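Local coordinates for retinol dehydratase (Spodoptera frugiperda, PDB 1FMJ), which binds retinol and adenosine 3',5'-diphosphate and, as a sulfotransferase-family enzyme carrying a helical lid, probably dehydrates retinol by way of a sulfated intermediate, at residues Y11-L16 / T34-G39; R47-D52 / G108-D113. All coordinates share one frame; numbering follows the deposited sequence.

Contact 1: Y11-L16 / T34-G39; sequences YEFREL and TYVKLG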
loop_
_atom_site.group_PDB
_atom_site.type_symbol
_atom_site.label_atom_id
_atom_site.label_comp_id
_atom_site.label_asym_id
_atom_site.label_seq_id
_atom_site.Cartn_x
_atom_site.Cartn_y
_atom_site.Cartn_z
ATOM N N TYR A 11 -11.321 7.571 18.011
ATOM C CA TYR A 11 -9.882 7.747 18.120
ATOM C C TYR A 11 -9.376 9.171 18.264
ATOM O O TYR A 11 -9.890 10.098 17.643
ATOM C CB TYR A 11 -9.201 7.113 16.908
ATOM C CG TYR A 11 -9.520 5.653 16.733
ATOM C CD1 TYR A 11 -10.078 5.181 15.549
ATOM C CD2 TYR A 11 -9.247 4.736 17.745
ATOM C CE1 TYR A 11 -10.354 3.830 15.372
ATOM C CE2 TYR A 11 -9.520 3.376 17.578
ATOM C CZ TYR A 11 -10.069 2.936 16.386
ATOM O OH TYR A 11 -10.302 1.597 16.196
ATOM N N GLU A 12 -8.358 9.330 19.097
ATOM C CA GLU A 12 -7.731 10.623 19.294
ATOM C C GLU A 12 -6.352 10.465 18.673
ATOM O O GLU A 12 -5.864 9.345 18.520
ATOM C CB GLU A 12 -7.580 10.945 20.779
ATOM C CG GLU A 12 -8.873 10.980 21.562
ATOM C CD GLU A 12 -8.670 11.529 22.960
ATOM O OE1 GLU A 12 -7.619 11.223 23.565
ATOM O OE2 GLU A 12 -9.558 12.255 23.456
ATOM N N PHE A 13 -5.728 11.577 18.309
ATOM C CA PHE A 13 -4.406 11.525 17.715
ATOM C C PHE A 13 -3.472 12.387 18.546
ATOM O O PHE A 13 -3.914 13.247 19.311
ATOM C CB PHE A 13 -4.450 12.042 16.270
ATOM C CG PHE A 13 -4.704 13.519 16.160
ATOM C CD1 PHE A 13 -3.647 14.427 16.200
ATOM C CD2 PHE A 13 -6.004 14.006 16.024
ATOM C CE1 PHE A 13 -3.879 15.803 16.102
ATOM C CE2 PHE A 13 -6.244 15.377 15.928
ATOM C CZ PHE A 13 -5.180 16.277 15.966
ATOM N N ARG A 14 -2.180 12.148 18.410
ATOM C CA ARG A 14 -1.213 12.935 19.155
ATOM C C ARG A 14 -0.039 13.228 18.258
ATOM O O ARG A 14 0.266 12.463 17.336
ATOM C CB ARG A 14 -0.717 12.186 20.393
ATOM C CG ARG A 14 0.248 11.045 20.093
ATOM C CD ARG A 14 0.768 10.436 21.382
ATOM N NE ARG A 14 1.669 9.306 21.162
ATOM C CZ ARG A 14 2.869 9.395 20.591
ATOM N NH1 ARG A 14 3.322 10.568 20.174
ATOM N NH2 ARG A 14 3.618 8.306 20.443
ATOM N N GLU A 15 0.611 14.349 18.531
ATOM C CA GLU A 15 1.778 14.753 17.776
ATOM C C GLU A 15 2.873 13.799 18.214
ATOM O O GLU A 15 2.727 13.101 19.219
ATOM C CB GLU A 15 2.167 16.184 18.142
ATOM C CG GLU A 15 1.082 17.226 17.892
ATOM C CD GLU A 15 0.834 17.467 16.418
ATOM O OE1 GLU A 15 1.826 17.528 15.659
ATOM O OE2 GLU A 15 -0.348 17.609 16.019
ATOM N N LEU A 16 3.957 13.753 17.451
ATOM C CA LEU A 16 5.082 12.896 17.792
ATOM C C LEU A 16 5.839 13.595 18.923
ATOM O O LEU A 16 5.940 14.822 18.933
ATOM C CB LEU A 16 5.985 12.726 16.567
ATOM C CG LEU A 16 5.399 11.856 15.449
ATOM C CD1 LEU A 16 6.053 12.151 14.101
ATOM C CD2 LEU A 16 5.583 10.399 15.837
ATOM N N THR A 34 3.385 16.213 7.202
ATOM C CA THR A 34 3.832 15.705 8.501
ATOM C C THR A 34 2.912 14.601 9.013
ATOM O O THR A 34 1.836 14.381 8.462
ATOM C CB THR A 34 3.862 16.833 9.557
ATOM O OG1 THR A 34 2.574 17.457 9.614
ATOM C CG2 THR A 34 4.902 17.874 9.199
ATOM N N TYR A 35 3.335 13.917 10.072
ATOM C CA TYR A 35 2.540 12.831 10.654
ATOM C C TYR A 35 1.955 13.153 12.037
ATOM O O TYR A 35 2.250 14.186 12.642
ATOM C CB TYR A 35 3.386 11.566 10.839
ATOM C CG TYR A 35 4.009 10.952 9.605
ATOM C CD1 TYR A 35 5.314 11.265 9.233
ATOM C CD2 TYR A 35 3.333 9.977 8.874
ATOM C CE1 TYR A 35 5.935 10.615 8.178
ATOM C CE2 TYR A 35 3.948 9.320 7.809
ATOM C CZ TYR A 35 5.249 9.642 7.473
ATOM O OH TYR A 35 5.877 8.981 6.452
ATOM N N VAL A 36 1.126 12.226 12.514
ATOM C CA VAL A 36 0.511 12.257 13.836
ATOM C C VAL A 36 0.149 10.806 14.115
ATOM O O VAL A 36 -0.162 10.050 13.189
ATOM C CB VAL A 36 -0.786 13.106 13.910
ATOM C CG1 VAL A 36 -0.486 14.563 13.592
ATOM C CG2 VAL A 36 -1.844 12.534 12.980
ATOM N N LYS A 37 0.229 10.410 15.380
ATOM C CA LYS A 37 -0.103 9.052 15.795
ATOM C C LYS A 37 -1.628 8.978 15.876
ATOM O O LYS A 37 -2.268 9.919 16.346
ATOM C CB LYS A 37 0.498 8.768 17.173
ATOM C CG LYS A 37 1.490 7.607 17.235
ATOM C CD LYS A 37 2.805 7.935 16.562
ATOM C CE LYS A 37 3.882 6.903 16.910
ATOM N NZ LYS A 37 3.577 5.526 16.405
ATOM N N LEU A 38 -2.212 7.871 15.436
ATOM C CA LEU A 38 -3.668 7.751 15.462
ATOM C C LEU A 38 -4.174 6.506 16.169
ATOM O O LEU A 38 -3.761 5.397 15.855
ATOM C CB LEU A 38 -4.227 7.781 14.033
ATOM C CG LEU A 38 -5.753 7.733 13.913
ATOM C CD1 LEU A 38 -6.343 8.852 14.773
ATOM C CD2 LEU A 38 -6.186 7.883 12.458
ATOM N N GLY A 39 -5.080 6.696 17.124
ATOM C CA GLY A 39 -5.634 5.565 17.854
ATOM C C GLY A 39 -4.729 5.017 18.946
ATOM O O GLY A 39 -3.567 5.407 19.050
HETATM O O HOH W 1 3.703 15.122 14.940
#
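Lys37 CG lies 3.9 Å above one face of the Arg14 guanidinium, displaced toward the rim, while at the edge of that group NH1 donates a hydrogen bond to Glu15 O of its own segment. The Phe13 ring has OE2 of Glu15, which is salt-bridged to Arg47, at its edge, in plane, and Phe13 CD1 lies 3.9 Å obliquely from Val36 CB. Gly39 CA approaches the Tyr11 ring at CD2 (3.7 Å); the lack of a side chain suits this close passage, as does a positive phi of 79°.

Arg14 and Lys37 run side by side in the same direction, so the aliphatic carbons of the lysine back the flat cation. Arg14 NH2 and Lys37 NZ come to 4.9 Å; the salt bridge of NH2 with Glu20 and the bonds from NZ to the Gly42 and Gly220 carbonyls probably ease the repulsion. Strand 35-38 is the middle member of a three-stranded antiparallel sheet, between 13-14 and 43-46. Arg14 and Lys37 form a hydrogen-bonded pair: Arg14 N meets Lys37 O at 3.0 Å, and Lys37 N meets Arg14 O at 2.8 Å. Phe13 and Leu38 are the adjoining non-hydrogen-bonded pair, and Phe13 CB packs on Leu38 CD1.

Leu16 crosses the lysine at about a right angle, where a bend at chi2 (71°) sets Lys37 CD 3.8 Å from Leu16 CD2. An alanine at Lys37 would probably leave Leu16 CD2 and the guanidinium face without their packing partner and both glycine carbonyls without their ammonium donor. One water joins Glu15 OE1, Leu16 N and Tyr35 O.

Contact 2: R47-D52 / G108-D113; sequences RPYLKD and GFMIYD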
loop_
_atom_site.group_PDB
_atom_site.type_symbol
_atom_site.label_atom_id
_atom_site.label_comp_id
_atom_site.label_asym_id
_atom_site.label_seq_id
_atom_site.Cartn_x
_atom_site.Cartn_y
_atom_site.Cartn_z
ATOM N N ARG A 47 -0.816 13.820 8.429
ATOM C CA ARG A 47 -1.761 14.754 9.033
ATOM C C ARG A 47 -3.057 14.987 8.248
ATOM O O ARG A 47 -4.139 14.952 8.822
ATOM C CB ARG A 47 -1.069 16.091 9.318
ATOM C CG ARG A 47 -1.812 16.945 10.325
ATOM C CD ARG A 47 -1.106 18.274 10.576
ATOM N NE ARG A 47 -1.668 18.956 11.738
ATOM C CZ ARG A 47 -1.514 18.543 12.993
ATOM N NH1 ARG A 47 -0.810 17.451 13.253
ATOM N NH2 ARG A 47 -2.070 19.220 13.991
ATOM N N PRO A 48 -2.966 15.237 6.930
ATOM C CA PRO A 48 -4.167 15.463 6.121
ATOM C C PRO A 48 -5.209 14.348 6.235
ATOM O O PRO A 48 -6.345 14.493 5.775
ATOM C CB PRO A 48 -3.606 15.573 4.706
ATOM C CG PRO A 48 -2.305 16.227 4.930
ATOM C CD PRO A 48 -1.755 15.464 6.121
ATOM N N TYR A 49 -4.826 13.231 6.839
ATOM C CA TYR A 49 -5.758 12.122 6.981
ATOM C C TYR A 49 -6.914 12.472 7.907
ATOM O O TYR A 49 -8.064 12.107 7.650
ATOM C CB TYR A 49 -5.051 10.880 7.525
ATOM C CG TYR A 49 -5.970 9.690 7.584
ATOM C CD1 TYR A 49 -6.333 9.011 6.422
ATOM C CD2 TYR A 49 -6.550 9.287 8.787
ATOM C CE1 TYR A 49 -7.253 7.969 6.449
ATOM C CE2 TYR A 49 -7.481 8.232 8.827
ATOM C CZ TYR A 49 -7.827 7.585 7.654
ATOM O OH TYR A 49 -8.775 6.578 7.670
ATOM N N LEU A 50 -6.601 13.195 8.977
ATOM C CA LEU A 50 -7.585 13.571 9.983
ATOM C C LEU A 50 -8.844 14.277 9.482
ATOM O O LEU A 50 -9.876 14.235 10.146
ATOM C CB LEU A 50 -6.914 14.421 11.067
ATOM C CG LEU A 50 -5.778 13.769 11.867
ATOM C CD1 LEU A 50 -5.094 14.814 12.738
ATOM C CD2 LEU A 50 -6.321 12.641 12.725
ATOM N N LYS A 51 -8.778 14.935 8.329
ATOM C CA LYS A 51 -9.961 15.619 7.814
ATOM C C LYS A 51 -10.989 14.637 7.232
ATOM O O LYS A 51 -12.148 14.990 7.025
ATOM C CB LYS A 51 -9.556 16.653 6.752
ATOM C CG LYS A 51 -8.860 16.059 5.536
ATOM C CD LYS A 51 -8.288 17.120 4.598
ATOM C CE LYS A 51 -7.632 16.458 3.384
ATOM N NZ LYS A 51 -6.961 17.422 2.469
ATOM N N ASP A 52 -10.575 13.394 6.993
ATOM C CA ASP A 52 -11.478 12.401 6.409
ATOM C C ASP A 52 -11.554 11.093 7.206
ATOM O O ASP A 52 -12.223 10.145 6.789
ATOM C CB ASP A 52 -11.028 12.128 4.967
ATOM C CG ASP A 52 -12.079 11.405 4.136
ATOM O OD1 ASP A 52 -13.266 11.768 4.218
ATOM O OD2 ASP A 52 -11.715 10.487 3.373
ATOM N N GLY A 108 -4.937 7.346 -0.550
ATOM C CA GLY A 108 -3.938 8.051 -1.338
ATOM C C GLY A 108 -3.852 9.552 -1.074
ATOM O O GLY A 108 -2.768 10.138 -1.026
ATOM N N PHE A 109 -5.001 10.186 -0.891
ATOM C CA PHE A 109 -5.035 11.624 -0.668
ATOM C C PHE A 109 -4.192 12.124 0.493
ATOM O O PHE A 109 -3.567 13.171 0.391
ATOM C CB PHE A 109 -6.468 12.068 -0.425
ATOM C CG PHE A 109 -6.975 11.709 0.935
ATOM C CD1 PHE A 109 -6.961 12.644 1.964
ATOM C CD2 PHE A 109 -7.420 10.423 1.202
ATOM C CE1 PHE A 109 -7.384 12.299 3.240
ATOM C CE2 PHE A 109 -7.843 10.069 2.480
ATOM C CZ PHE A 109 -7.824 11.014 3.500
ATOM N N MET A 110 -4.168 11.374 1.593
ATOM C CA MET A 110 -3.460 11.820 2.802
ATOM C C MET A 110 -2.013 12.291 2.673
ATOM O O MET A 110 -1.541 13.075 3.502
ATOM C CB MET A 110 -3.541 10.748 3.898
ATOM C CG MET A 110 -2.458 9.672 3.850
ATOM S SD MET A 110 -2.404 8.722 5.395
ATOM C CE MET A 110 -1.501 7.234 4.876
ATOM N N ILE A 111 -1.303 11.844 1.646
ATOM C CA ILE A 111 0.092 12.253 1.512
ATOM C C ILE A 111 0.210 13.699 1.056
ATOM O O ILE A 111 1.290 14.286 1.096
ATOM C CB ILE A 111 0.852 11.335 0.522
ATOM C CG1 ILE A 111 2.356 11.569 0.640
ATOM C CG2 ILE A 111 0.378 11.583 -0.894
ATOM C CD1 ILE A 111 3.190 10.511 -0.062
ATOM N N TYR A 112 -0.909 14.282 0.651
ATOM C CA TYR A 112 -0.908 15.663 0.167
ATOM C C TYR A 112 -1.614 16.647 1.085
ATOM O O TYR A 112 -2.735 16.409 1.508
ATOM C CB TYR A 112 -1.556 15.725 -1.217
ATOM C CG TYR A 112 -1.594 17.119 -1.816
ATOM C CD1 TYR A 112 -0.411 17.813 -2.082
ATOM C CD2 TYR A 112 -2.809 17.728 -2.147
ATOM C CE1 TYR A 112 -0.432 19.077 -2.666
ATOM C CE2 TYR A 112 -2.843 18.998 -2.729
ATOM C CZ TYR A 112 -1.648 19.665 -2.985
ATOM O OH TYR A 112 -1.654 20.918 -3.543
ATOM N N ASP A 113 -0.954 17.766 1.361
ATOM C CA ASP A 113 -1.499 18.820 2.217
ATOM C C ASP A 113 -1.648 20.100 1.378
ATOM O O ASP A 113 -0.675 20.817 1.166
ATOM C CB ASP A 113 -0.534 19.059 3.379
ATOM C CG ASP A 113 -1.081 20.012 4.421
ATOM O OD1 ASP A 113 -0.467 20.091 5.504
ATOM O OD2 ASP A 113 -2.104 20.682 4.166
HETATM O O HOH W 2 -5.355 15.923 0.274
#
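Pro48 presses its ring against the backbone of 108-113, with CB 3.4 Å from Tyr112 O and 3.5 Å from Met110 O. Its CG also meets Asp113 CB at 3.7 Å. A compact ring without a polar tip suits this place against two neighbouring carbonyl oxygens.

Around the Phe109 ring, Pro48 O and Lys51 CE come to the edge near the ring plane, and Met110 CB, from its own segment, lies over the centre of one face. Phe109 CZ is 3.7 Å from Asp52 CB and 3.8 Å from Tyr49 CD1, both approaching obliquely. The Asp52 carboxylate is turned 77° from the phenyl plane, and its OD1 is engaged by Ser147.

Tyr49 has CG anti to the backbone N (chi1 -176°), and its ring meets Met110 in an oblique Met-aromatic contact, SD 5.0 Å from the ring centroid. The flexible, polarisable thioether suits such a slanting approach. Lys51 slides past Phe109 in the opposite direction, its chain extended beyond CG. Its NZ donates to a water that also lies 2.9 Å from Tyr112 O, linking the two segments.

Short 3-10 turns set out these side chains: Leu50 N binds Arg47 O, and Tyr112 N binds Phe109 O at 2.9 Å. Farther out, Ile56 of helix 53-57 touches both Tyr49 and Phe109. Past the turn at 109-111, the Tyr112 side chain sets off away from 47-52, and its ring touches Leu139 and Ser142 of helix 132-142 and retinol itself. The arrangement is thus a buried packing of two 3-10 turns next to the retinol pocket, to which Tyr112 belongs, within a sulfotransferase fold whose central sheet is parallel.

Contact 1 and contact 2 lie in series along the chain, their centres 12 Å apart, and they meet directly. Arg47 links the two: its NH1 forms a salt bridge with Glu15 OE2 at 2.8 Å, and its N lies 2.7 Å from Thr34 O, a probable hydrogen bond. Phe13 and Leu50 add apolar packing, and Tyr49 touches Leu38. The turn at 47-52 follows directly on strand 43-46, the third strand of the sheet of contact 1, and packs on 108-113. Their relation to the substrate differs: in contact 2 the Tyr112 side chain is about 4 Å from bound retinol, whereas in contact 1 that of Tyr35 stays about 10 Å away.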